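Local structure of protein-tyrosine-phosphatase PTP1 (Arabidopsis thaliana, 6KRW) at residues K221-Y224 and Q225-P228. The protein dephosphorylates phosphotyrosine in proteins, including the MAP kinase MPK6, and, together with MKP1, modulates plant defence. Residues are numbered along the deposited sequence; the frame is centred on the assembly and turned at random.
Sequences KRLY and QVPP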
loop_
_atom_site.group_PDB
_atom_site.type_symbol
_atom_site.label_atom_id
_atom_site.label_comp_id
_atom_site.label_asym_id
_atom_site.label_seq_id
_atom_site.Cartn_x
_atom_site.Cartn_y
_atom_site.Cartn_z
ATOM N N LYS A 221 4.529 -8.489 -9.509
ATOM C CA LYS A 221 5.623 -9.187 -10.220
ATOM C C LYS A 221 6.888 -8.321 -10.232
ATOM O O LYS A 221 7.997 -8.883 -10.045
ATOM C CB LYS A 221 5.180 -9.522 -11.634
ATOM C CG LYS A 221 4.107 -10.590 -11.713
ATOM C CD LYS A 221 3.631 -10.832 -13.136
ATOM C CE LYS A 221 2.434 -11.762 -13.204
ATOM N NZ LYS A 221 2.760 -13.129 -12.730
ATOM N N ARG A 222 6.739 -7.009 -10.404
ATOM C CA ARG A 222 7.927 -6.111 -10.411
ATOM C C ARG A 222 8.540 -6.015 -9.010
ATOM O O ARG A 222 9.733 -5.755 -8.889
ATOM C CB ARG A 222 7.540 -4.736 -10.947
ATOM C CG ARG A 222 7.211 -4.758 -12.433
ATOM C CD ARG A 222 6.800 -3.395 -12.951
ATOM N NE ARG A 222 6.570 -3.468 -14.399
ATOM C CZ ARG A 222 7.515 -3.491 -15.315
ATOM N NH1 ARG A 222 7.184 -3.581 -16.599
ATOM N NH2 ARG A 222 8.781 -3.428 -14.943
ATOM N N LEU A 223 7.740 -6.258 -7.973
ATOM C CA LEU A 223 8.234 -6.082 -6.583
ATOM C C LEU A 223 8.700 -7.406 -5.978
ATOM O O LEU A 223 9.287 -7.351 -4.878
ATOM C CB LEU A 223 7.139 -5.438 -5.735
ATOM C CG LEU A 223 6.696 -4.036 -6.166
ATOM C CD1 LEU A 223 5.719 -3.456 -5.146
ATOM C CD2 LEU A 223 7.884 -3.091 -6.379
ATOM N N TYR A 224 8.488 -8.542 -6.641
ATOM C CA TYR A 224 9.002 -9.832 -6.108
ATOM C C TYR A 224 10.504 -9.725 -5.827
ATOM O O TYR A 224 10.972 -10.337 -4.830
ATOM C CB TYR A 224 8.782 -10.965 -7.108
ATOM C CG TYR A 224 7.392 -11.556 -7.178
ATOM C CD1 TYR A 224 6.599 -11.724 -6.056
ATOM C CD2 TYR A 224 6.891 -12.024 -8.385
ATOM C CE1 TYR A 224 5.341 -12.304 -6.141
ATOM C CE2 TYR A 224 5.635 -12.600 -8.487
ATOM C CZ TYR A 224 4.855 -12.747 -7.358
ATOM O OH TYR A 224 3.619 -13.325 -7.459
ATOM N N GLN A 225 11.216 -8.939 -6.639
ATOM C CA GLN A 225 12.702 -8.868 -6.642
ATOM C C GLN A 225 13.211 -7.962 -5.516
ATOM O O GLN A 225 14.412 -8.012 -5.225
ATOM C CB GLN A 225 13.217 -8.342 -7.988
ATOM C CG GLN A 225 12.482 -8.915 -9.189
ATOM C CD GLN A 225 12.759 -10.385 -9.380
ATOM O OE1 GLN A 225 13.831 -10.882 -9.043
ATOM N NE2 GLN A 225 11.796 -11.093 -9.952
ATOM N N VAL A 226 12.346 -7.156 -4.905
ATOM C CA VAL A 226 12.798 -6.080 -3.987
ATOM C C VAL A 226 12.903 -6.679 -2.594
ATOM O O VAL A 226 11.891 -7.038 -2.011
ATOM C CB VAL A 226 11.826 -4.891 -4.015
ATOM C CG1 VAL A 226 12.291 -3.782 -3.083
ATOM C CG2 VAL A 226 11.619 -4.368 -5.434
ATOM N N PRO A 227 14.110 -6.795 -2.015
ATOM C CA PRO A 227 14.259 -7.402 -0.700
ATOM C C PRO A 227 13.475 -6.626 0.352
ATOM O O PRO A 227 13.584 -5.406 0.437
ATOM C CB PRO A 227 15.763 -7.347 -0.417
ATOM C CG PRO A 227 16.374 -7.227 -1.782
ATOM C CD PRO A 227 15.400 -6.399 -2.593
ATOM N N PRO A 228 12.641 -7.306 1.161
ATOM C CA PRO A 228 11.961 -6.642 2.274
ATOM C C PRO A 228 12.892 -5.864 3.215
ATOM O O PRO A 228 12.483 -4.856 3.751
ATOM C CB PRO A 228 11.303 -7.819 2.995
ATOM C CG PRO A 228 10.985 -8.771 1.875
ATOM C CD PRO A 228 12.182 -8.697 0.968
HETATM O O HOH W 1 9.260 -11.108 -10.988
HETATM O O HOH W 2 9.858 -8.929 -2.168
#
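A type I beta turn from Leu223 to Val226 leads the chain out of helix 214-223 of the tyrosine phosphatase domain, with Tyr224 and Gln225 at its two corners. It is closed by the amide of Val226, whose N lies 3.1 Å from Leu223 O. The N-H is nearly straight on the oxygen, at 164°, but arrives well above the carbonyl plane. Water 2 lies 3.2 Å from Leu223 O and 2.8 Å from Val226 O, and so bridges the carbonyls at the two ends of the turn.

The side chains of Leu223 and Val226 run alongside each other in the same direction, and the methyls Leu223 CD2 and Val226 CG2 meet at 4.1 Å. In Val226, CG1 is anti to the backbone N (chi1 -180°), which leaves CG2 as the branch facing the leucine; Val226 CB comes to 3.6 Å from Leu223 O, with CG2 beside it.

Gln225 folds back toward the last helical turn through the bend at its second torsion (chi2 -68°). Its NE2 reaches Lys221 O through water 1, which accepts from NE2 at 2.7 Å and donates to Lys221 O, a carbonyl that also takes a weak bond from Tyr224 N. The glutamine is poorly ordered, so this bridge is probably mobile. Water 1 also sits at the edge of the Tyr224 ring, in its plane.

Tyr224 OH is hydrogen-bonded to Glu298 of helix 285-303, which together with Asp301 pairs with Lys221 NZ, while Arg222 forms a salt bridge with Glu218 one turn back. Buried Leu223 packs against Tyr247 and His251 of helix 242-259 and against Ile131 and Val133 of sheet strand 131-134, so the turn joins helix 214-223 to the loop before strand 233-236 with Leu223 facing helix 242-259 and the sheet.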